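Local coordinates for protein arylamine n-acetyltransferase (Mycobacterium smegmatis, PDB 1W5R) that catalyses transfer of an acetyl group to arylamines, probably from acetyl-CoA through a catalytic cysteine that is replaced in this engineered variant, at residues M6-R14 / L79-L87; Y72-L80 / Y127-G135. The protein carries 1 engineered substitution. All coordinates share one frame; numbering follows the deposited sequence.

Contact 1: residues M6-R14 / L79-L87; sequences MDLGGYLTR and LLGYVLEEL
Tyr11 and Val83 make the central meeting, and their first torsions set it up: the tyrosine swings CG opposite its own backbone N (chi1 174°), sending the ring out toward helix 73-87, while Val83 keeps CG1 in the same trans position and thereby turns CG2 to the ring. The methyl sits squarely over one face, with Val83 CG2 3.6 Å from the Tyr11 ring centroid and only 12° off the normal, a CH-pi contact. Val83 CG1 comes in beside it, 3.6 Å from Tyr11 CE2. On the CE1 side Leu79 CD2 lies 3.8 Å from Tyr11 CE1, and farther out Leu80 CD1 approaches Tyr11 OH at 3.6 Å. That hydroxyl is hydrogen-bonded to His35 ND1, a bond that holds the outer end of the ring while Val83 packs on its face.

One turn back, Leu8 drops its branch between Glu86 and Leu87. Leu8 CG rides on the aliphatic part of the glutamate, 3.6 Å from Glu86 CG, and Leu8 CD1 meets Leu87 CD2 at 3.6 Å. Farther back toward the N terminus, Met6 runs its side chain past Glu86 in the opposite direction and crosses Tyr82 at nearly a right angle, ending with Met6 CE 4.0 Å from Tyr82 CB. No hydrogen bond links the two segments; the contact is held by apolar packing. Asp7 caps the start of helix 8-14 by accepting from Gly10 N.

The short segments of the two helices pass at 118°, their axes 11.1 Å apart at the closest. The N-terminal helix lies across helix 73-87, with Ile31 of helix 25-38 touching Tyr11, Leu80 and Leu87, and Phe61 of helix 57-66 backing Leu79 and Val83, while Leu80 also touches Val131 in the loop after strand 127-129.

Contact 2: residues Y72-L80 / Y127-G135; sequences YQYEHNGLL and YLVDVGFGG. Engineered in segment 72-80: Gln73 (natural residue Cys).
Asn77 and Asp130 meet obliquely, their amide and carboxylate planes 60° apart, where helix 73-87 packs against the end of strand 127-129 and the loop that follows it. This is the active-site core of the arylamine N-acetyltransferase fold: Asp130 OD2 bonds His113 NE2, consistent with the Asp-His part of the family's Cys-His-Asp catalytic triad, and the engineered Gln73 stands at the natural cysteine.

Asn77 carries CG opposite its carbonyl carbon (chi1 -73°), bringing the amide to this loop, which it grips twice. Asn77 OD1 takes Val131 N on a lone pair in the carbonyl plane (2.9 Å, nearly straight at 162°). Asn77 ND2 gives one hydrogen to Asp130 OD1 at 2.9 Å, arriving from above the carboxylate plane, and is also bonded to Asn114 O. Gly132 N reaches the same Asp130 OD1 from the opposite face, closing an Asx turn; two N-H groups thus grip this oxygen, which probably helps hold the carboxylate in place for His113.

Beside this, His76 lays one ring face against Val131 O, its ND1 hydrogen-bonded to His35 NE2 and its NE2 to Pro40 O, and His76 CB sits 3.6 Å from Gly132 CA. At the far end Leu80 CD2 rests between Val131 CG2 (3.6 Å) and Val129 CG1 (3.7 Å), each valine crossed at about a right angle.

Gln73 NE2 bonds Thr112 O, and a water bridges Gln73 OE1, weakly, to Phe133 O.

From the N terminus, the chain begins with helix 8-14, runs through mainly helical residues, and returns in helix 73-87, where contact 1 closes its loop. Contact 2 opens at 72-80, before contact 1 has closed at 79-87; the chain then adds strands 90-98 and 111-119, and segment 127-135 comes back to the N-terminal half of helix 73-87. The two loops therefore cross rather than nest. Leu79 and Leu80 belong to both contact segments, and the contact centres lie about 13 Å apart. Helix 73-87 thus ties the N-terminal helical region to the eight-stranded sheet and the active site close to the centre of the chain.

Contact 1: residues M6-R14 / L79-L87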
loop_
_atom_site.group_PDB
_atom_site.type_symbol
_atom_site.label_atom_id
_atom_site.label_comp_id
_atom_site.label_asym_id
_atom_site.label_seq_id
_atom_site.Cartn_x
_atom_site.Cartn_y
_atom_site.Cartn_z
ATOM N N MET A 6 18.566 -35.916 10.381
ATOM C CA MET A 6 18.780 -34.747 9.481
ATOM C C MET A 6 19.165 -33.515 10.298
ATOM O O MET A 6 19.323 -33.600 11.519
ATOM C CB MET A 6 17.515 -34.447 8.672
ATOM C CG MET A 6 16.523 -35.589 8.579
ATOM S SD MET A 6 15.132 -35.158 7.513
ATOM C CE MET A 6 15.546 -36.079 6.033
ATOM N N ASP A 7 19.317 -32.373 9.626
ATOM C CA ASP A 7 19.573 -31.112 10.316
ATOM C C ASP A 7 18.258 -30.421 10.657
ATOM O O ASP A 7 17.901 -29.389 10.062
ATOM C CB ASP A 7 20.491 -30.194 9.490
ATOM C CG ASP A 7 20.882 -28.913 10.236
ATOM O OD1 ASP A 7 20.914 -28.920 11.488
ATOM O OD2 ASP A 7 21.158 -27.893 9.562
ATOM N N LEU A 8 17.530 -30.996 11.615
ATOM C CA LEU A 8 16.294 -30.371 12.071
ATOM C C LEU A 8 16.565 -29.106 12.869
ATOM O O LEU A 8 15.788 -28.157 12.799
ATOM C CB LEU A 8 15.422 -31.334 12.867
ATOM C CG LEU A 8 14.617 -32.381 12.095
ATOM C CD1 LEU A 8 13.267 -32.495 12.749
ATOM C CD2 LEU A 8 14.440 -32.067 10.603
ATOM N N GLY A 9 17.667 -29.095 13.616
ATOM C CA GLY A 9 18.104 -27.901 14.344
ATOM C C GLY A 9 18.254 -26.682 13.445
ATOM O O GLY A 9 17.853 -25.573 13.810
ATOM N N GLY A 10 18.838 -26.895 12.270
ATOM C CA GLY A 10 18.970 -25.847 11.266
ATOM C C GLY A 10 17.594 -25.372 10.817
ATOM O O GLY A 10 17.343 -24.163 10.765
ATOM N N TYR A 11 16.703 -26.320 10.521
ATOM C CA TYR A 11 15.345 -25.961 10.079
ATOM C C TYR A 11 14.568 -25.214 11.151
ATOM O O TYR A 11 13.955 -24.183 10.874
ATOM C CB TYR A 11 14.552 -27.184 9.623
ATOM C CG TYR A 11 13.102 -26.864 9.309
ATOM C CD1 TYR A 11 12.733 -26.328 8.074
ATOM C CD2 TYR A 11 12.104 -27.090 10.260
ATOM C CE1 TYR A 11 11.405 -26.015 7.800
ATOM C CE2 TYR A 11 10.776 -26.794 9.996
ATOM C CZ TYR A 11 10.428 -26.270 8.759
ATOM O OH TYR A 11 9.102 -25.989 8.502
ATOM N N LEU A 12 14.629 -25.722 12.379
ATOM C CA LEU A 12 13.896 -25.123 13.487
ATOM C C LEU A 12 14.366 -23.707 13.780
ATOM O O LEU A 12 13.548 -22.828 14.023
ATOM C CB LEU A 12 13.962 -26.011 14.733
ATOM C CG LEU A 12 13.269 -27.369 14.554
ATOM C CD1 LEU A 12 13.728 -28.336 15.655
ATOM C CD2 LEU A 12 11.744 -27.269 14.504
ATOM N N THR A 13 15.682 -23.489 13.749
ATOM C CA THR A 13 16.256 -22.142 13.861
ATOM C C THR A 13 15.792 -21.214 12.725
ATOM O O THR A 13 15.416 -20.062 12.965
ATOM C CB THR A 13 17.799 -22.188 13.907
ATOM O OG1 THR A 13 18.207 -22.954 15.045
ATOM C CG2 THR A 13 18.385 -20.781 14.006
ATOM N N ARG A 14 15.817 -21.736 11.497
ATOM C CA ARG A 14 15.362 -21.017 10.319
ATOM C C ARG A 14 13.943 -20.486 10.494
ATOM O O ARG A 14 13.639 -19.359 10.086
ATOM C CB ARG A 14 15.439 -21.941 9.094
ATOM C CG ARG A 14 14.974 -21.307 7.782
ATOM C CD ARG A 14 16.027 -20.389 7.198
ATOM N NE ARG A 14 15.729 -20.098 5.796
ATOM C CZ ARG A 14 15.356 -18.912 5.326
ATOM N NH1 ARG A 14 15.234 -17.860 6.133
ATOM N NH2 ARG A 14 15.099 -18.776 4.028
ATOM N N LEU A 79 10.426 -29.949 1.649
ATOM C CA LEU A 79 11.159 -29.713 2.881
ATOM C C LEU A 79 10.317 -30.032 4.111
ATOM O O LEU A 79 10.769 -30.746 5.021
ATOM C CB LEU A 79 11.650 -28.256 2.943
ATOM C CG LEU A 79 12.360 -27.832 4.238
ATOM C CD1 LEU A 79 13.623 -28.629 4.457
ATOM C CD2 LEU A 79 12.678 -26.346 4.207
ATOM N N LEU A 80 9.108 -29.480 4.169
ATOM C CA LEU A 80 8.260 -29.697 5.339
ATOM C C LEU A 80 7.908 -31.167 5.491
ATOM O O LEU A 80 7.819 -31.673 6.613
ATOM C CB LEU A 80 6.990 -28.837 5.247
ATOM C CG LEU A 80 6.076 -28.889 6.477
ATOM C CD1 LEU A 80 6.830 -28.618 7.773
ATOM C CD2 LEU A 80 4.938 -27.892 6.307
ATOM N N GLY A 81 7.718 -31.852 4.370
ATOM C CA GLY A 81 7.462 -33.294 4.387
ATOM C C GLY A 81 8.553 -34.061 5.121
ATOM O O GLY A 81 8.261 -34.895 5.982
ATOM N N TYR A 82 9.813 -33.778 4.800
ATOM C CA TYR A 82 10.946 -34.432 5.470
ATOM C C TYR A 82 10.981 -34.079 6.944
ATOM O O TYR A 82 11.192 -34.957 7.795
ATOM C CB TYR A 82 12.272 -34.032 4.818
ATOM C CG TYR A 82 12.436 -34.521 3.393
ATOM C CD1 TYR A 82 12.620 -33.620 2.330
ATOM C CD2 TYR A 82 12.425 -35.887 3.106
ATOM C CE1 TYR A 82 12.770 -34.084 1.019
ATOM C CE2 TYR A 82 12.573 -36.356 1.812
ATOM C CZ TYR A 82 12.758 -35.454 0.767
ATOM O OH TYR A 82 12.908 -35.908 -0.518
ATOM N N VAL A 83 10.755 -32.805 7.252
ATOM C CA VAL A 83 10.788 -32.335 8.635
ATOM C C VAL A 83 9.727 -33.046 9.464
ATOM O O VAL A 83 10.025 -33.546 10.564
ATOM C CB VAL A 83 10.600 -30.802 8.735
ATOM C CG1 VAL A 83 10.325 -30.394 10.169
ATOM C CG2 VAL A 83 11.811 -30.094 8.199
ATOM N N LEU A 84 8.501 -33.116 8.944
ATOM C CA LEU A 84 7.406 -33.715 9.714
ATOM C C LEU A 84 7.614 -35.206 9.947
ATOM O O LEU A 84 7.356 -35.703 11.049
ATOM C CB LEU A 84 6.046 -33.437 9.083
ATOM C CG LEU A 84 5.632 -31.959 9.033
ATOM C CD1 LEU A 84 4.327 -31.856 8.294
ATOM C CD2 LEU A 84 5.532 -31.269 10.414
ATOM N N GLU A 85 8.091 -35.903 8.918
ATOM C CA GLU A 85 8.487 -37.313 9.021
ATOM C C GLU A 85 9.512 -37.536 10.114
ATOM O O GLU A 85 9.386 -38.470 10.929
ATOM C CB GLU A 85 9.119 -37.763 7.714
ATOM C CG GLU A 85 8.139 -38.166 6.688
ATOM C CD GLU A 85 8.784 -38.906 5.536
ATOM O OE1 GLU A 85 9.916 -38.546 5.108
ATOM O OE2 GLU A 85 8.127 -39.833 5.047
ATOM N N GLU A 86 10.536 -36.688 10.125
ATOM C CA GLU A 86 11.630 -36.835 11.074
ATOM C C GLU A 86 11.095 -36.677 12.491
ATOM O O GLU A 86 11.508 -37.402 13.398
ATOM C CB GLU A 86 12.760 -35.839 10.769
ATOM C CG GLU A 86 13.958 -35.881 11.733
ATOM C CD GLU A 86 14.703 -37.215 11.751
ATOM O OE1 GLU A 86 14.578 -38.019 10.797
ATOM O OE2 GLU A 86 15.427 -37.451 12.739
ATOM N N LEU A 87 10.136 -35.763 12.659
ATOM C CA LEU A 87 9.557 -35.479 13.969
ATOM C C LEU A 87 8.584 -36.543 14.474
ATOM O O LEU A 87 8.257 -36.547 15.663
ATOM C CB LEU A 87 8.900 -34.086 13.986
ATOM C CG LEU A 87 9.844 -32.872 13.966
ATOM C CD1 LEU A 87 9.097 -31.557 13.773
ATOM C CD2 LEU A 87 10.690 -32.783 15.234
#

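Contact 2: residues Y72-L80 / Y127-G135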
loop_
_atom_site.group_PDB
_atom_site.type_symbol
_atom_site.label_atom_id
_atom_site.label_comp_id
_atom_site.label_asym_id
_atom_site.label_seq_id
_atom_site.Cartn_x
_atom_site.Cartn_y
_atom_site.Cartn_z
ATOM N N TYR A 72 9.785 -22.680 -4.302
ATOM C CA TYR A 72 8.401 -22.764 -4.742
ATOM C C TYR A 72 7.715 -24.034 -4.211
ATOM O O TYR A 72 8.243 -24.650 -3.273
ATOM C CB TYR A 72 8.255 -22.475 -6.254
ATOM C CG TYR A 72 8.710 -23.534 -7.250
ATOM C CD1 TYR A 72 8.545 -23.297 -8.611
ATOM C CD2 TYR A 72 9.231 -24.769 -6.849
ATOM C CE1 TYR A 72 8.914 -24.232 -9.571
ATOM C CE2 TYR A 72 9.585 -25.735 -7.810
ATOM C CZ TYR A 72 9.413 -25.447 -9.175
ATOM O OH TYR A 72 9.718 -26.361 -10.161
ATOM N N GLN A 73 6.560 -24.403 -4.746
ATOM C CA GLN A 73 5.704 -25.395 -4.096
ATOM C C GLN A 73 6.409 -26.713 -3.761
ATOM O O GLN A 73 6.258 -27.252 -2.650
ATOM C CB GLN A 73 4.438 -25.659 -4.934
ATOM C CG GLN A 73 4.625 -25.986 -6.400
ATOM C CD GLN A 73 4.681 -24.751 -7.311
ATOM O OE1 GLN A 73 5.024 -23.656 -6.873
ATOM N NE2 GLN A 73 4.334 -24.938 -8.582
ATOM N N TYR A 74 7.170 -27.243 -4.716
ATOM C CA TYR A 74 7.843 -28.536 -4.494
ATOM C C TYR A 74 8.944 -28.473 -3.442
ATOM O O TYR A 74 9.234 -29.460 -2.730
ATOM C CB TYR A 74 8.435 -29.055 -5.787
ATOM C CG TYR A 74 7.438 -29.375 -6.863
ATOM C CD1 TYR A 74 7.189 -28.478 -7.904
ATOM C CD2 TYR A 74 6.727 -30.580 -6.845
ATOM C CE1 TYR A 74 6.262 -28.775 -8.911
ATOM C CE2 TYR A 74 5.802 -30.893 -7.847
ATOM C CZ TYR A 74 5.567 -29.984 -8.872
ATOM O OH TYR A 74 4.686 -30.271 -9.888
ATOM N N GLU A 75 9.567 -27.307 -3.356
ATOM C CA GLU A 75 10.655 -27.107 -2.407
ATOM C C GLU A 75 10.104 -26.941 -1.002
ATOM O O GLU A 75 10.603 -27.544 -0.047
ATOM C CB GLU A 75 11.513 -25.907 -2.827
ATOM C CG GLU A 75 12.251 -26.163 -4.130
ATOM C CD GLU A 75 12.833 -24.911 -4.737
ATOM O OE1 GLU A 75 14.080 -24.844 -4.864
ATOM O OE2 GLU A 75 12.046 -24.008 -5.118
ATOM N N HIS A 76 9.058 -26.124 -0.873
ATOM C CA HIS A 76 8.422 -25.893 0.426
ATOM C C HIS A 76 7.836 -27.133 1.042
ATOM O O HIS A 76 8.179 -27.506 2.167
ATOM C CB HIS A 76 7.323 -24.852 0.279
ATOM C CG HIS A 76 7.825 -23.454 0.413
ATOM N ND1 HIS A 76 8.138 -22.896 1.635
ATOM C CD2 HIS A 76 8.119 -22.517 -0.521
ATOM C CE1 HIS A 76 8.579 -21.664 1.450
ATOM N NE2 HIS A 76 8.586 -21.412 0.149
ATOM N N ASN A 77 6.941 -27.767 0.313
ATOM C CA ASN A 77 6.267 -28.939 0.854
ATOM C C ASN A 77 7.172 -30.145 0.885
ATOM O O ASN A 77 7.007 -31.016 1.745
ATOM C CB ASN A 77 4.949 -29.179 0.129
ATOM C CG ASN A 77 3.902 -28.139 0.524
ATOM O OD1 ASN A 77 3.863 -27.715 1.679
ATOM N ND2 ASN A 77 3.088 -27.707 -0.432
ATOM N N GLY A 78 8.144 -30.186 -0.012
ATOM C CA GLY A 78 9.138 -31.252 0.063
ATOM C C GLY A 78 9.888 -31.137 1.374
ATOM O O GLY A 78 9.960 -32.104 2.145
ATOM N N LEU A 79 10.426 -29.949 1.649
ATOM C CA LEU A 79 11.159 -29.713 2.881
ATOM C C LEU A 79 10.317 -30.032 4.111
ATOM O O LEU A 79 10.769 -30.746 5.021
ATOM C CB LEU A 79 11.650 -28.256 2.943
ATOM C CG LEU A 79 12.360 -27.832 4.238
ATOM C CD1 LEU A 79 13.623 -28.629 4.457
ATOM C CD2 LEU A 79 12.678 -26.346 4.207
ATOM N N LEU A 80 9.108 -29.480 4.169
ATOM C CA LEU A 80 8.260 -29.697 5.339
ATOM C C LEU A 80 7.908 -31.167 5.491
ATOM O O LEU A 80 7.819 -31.673 6.613
ATOM C CB LEU A 80 6.990 -28.837 5.247
ATOM C CG LEU A 80 6.076 -28.889 6.477
ATOM C CD1 LEU A 80 6.830 -28.618 7.773
ATOM C CD2 LEU A 80 4.938 -27.892 6.307
ATOM N N TYR A 127 -4.611 -34.698 7.842
ATOM C CA TYR A 127 -4.649 -33.256 7.654
ATOM C C TYR A 127 -3.987 -32.857 6.351
ATOM O O TYR A 127 -2.927 -33.386 5.995
ATOM C CB TYR A 127 -3.949 -32.558 8.813
ATOM C CG TYR A 127 -4.718 -32.726 10.089
ATOM C CD1 TYR A 127 -4.571 -33.879 10.870
ATOM C CD2 TYR A 127 -5.631 -31.758 10.490
ATOM C CE1 TYR A 127 -5.319 -34.039 12.048
ATOM C CE2 TYR A 127 -6.366 -31.904 11.653
ATOM C CZ TYR A 127 -6.212 -33.035 12.421
ATOM O OH TYR A 127 -6.969 -33.146 13.567
ATOM N N LEU A 128 -4.627 -31.938 5.637
ATOM C CA LEU A 128 -3.979 -31.268 4.507
ATOM C C LEU A 128 -3.030 -30.204 5.027
ATOM O O LEU A 128 -3.406 -29.360 5.847
ATOM C CB LEU A 128 -5.020 -30.648 3.576
ATOM C CG LEU A 128 -4.445 -29.874 2.376
ATOM C CD1 LEU A 128 -3.616 -30.774 1.463
ATOM C CD2 LEU A 128 -5.564 -29.178 1.636
ATOM N N VAL A 129 -1.787 -30.257 4.554
ATOM C CA VAL A 129 -0.780 -29.267 4.925
ATOM C C VAL A 129 -0.174 -28.750 3.626
ATOM O O VAL A 129 0.238 -29.532 2.769
ATOM C CB VAL A 129 0.306 -29.879 5.845
ATOM C CG1 VAL A 129 1.402 -28.874 6.107
ATOM C CG2 VAL A 129 -0.338 -30.329 7.171
ATOM N N ASP A 130 -0.151 -27.429 3.478
ATOM C CA ASP A 130 0.379 -26.838 2.252
ATOM C C ASP A 130 0.963 -25.490 2.602
ATOM O O ASP A 130 0.231 -24.541 2.845
ATOM C CB ASP A 130 -0.741 -26.700 1.216
ATOM C CG ASP A 130 -0.288 -26.023 -0.081
ATOM O OD1 ASP A 130 0.934 -25.827 -0.285
ATOM O OD2 ASP A 130 -1.181 -25.710 -0.910
ATOM N N VAL A 131 2.285 -25.430 2.667
ATOM C CA VAL A 131 2.977 -24.172 2.936
ATOM C C VAL A 131 3.672 -23.654 1.667
ATOM O O VAL A 131 4.509 -22.749 1.732
ATOM C CB VAL A 131 3.974 -24.291 4.116
ATOM C CG1 VAL A 131 3.227 -24.646 5.417
ATOM C CG2 VAL A 131 5.067 -25.327 3.807
ATOM N N GLY A 132 3.314 -24.238 0.524
ATOM C CA GLY A 132 4.027 -23.971 -0.720
ATOM C C GLY A 132 3.255 -23.333 -1.855
ATOM O O GLY A 132 3.789 -23.223 -2.973
ATOM N N PHE A 133 2.019 -22.894 -1.598
ATOM C CA PHE A 133 1.174 -22.369 -2.685
ATOM C C PHE A 133 1.436 -20.879 -2.956
ATOM O O PHE A 133 0.922 -20.333 -3.934
ATOM C CB PHE A 133 -0.309 -22.589 -2.363
ATOM C CG PHE A 133 -1.230 -22.338 -3.529
ATOM C CD1 PHE A 133 -1.150 -23.116 -4.692
ATOM C CD2 PHE A 133 -2.191 -21.328 -3.462
ATOM C CE1 PHE A 133 -2.007 -22.873 -5.779
ATOM C CE2 PHE A 133 -3.060 -21.095 -4.538
ATOM C CZ PHE A 133 -2.960 -21.865 -5.693
ATOM N N GLY A 134 2.219 -20.234 -2.095
ATOM C CA GLY A 134 2.589 -18.820 -2.272
ATOM C C GLY A 134 1.760 -17.897 -1.392
ATOM O O GLY A 134 1.428 -18.239 -0.250
ATOM N N GLY A 135 1.395 -16.732 -1.922
ATOM C CA GLY A 135 0.670 -15.738 -1.126
ATOM C C GLY A 135 -0.651 -16.205 -0.518
ATOM O O GLY A 135 -1.019 -15.734 0.561
HETATM O O HOH W 1 2.043 -22.062 -6.488
#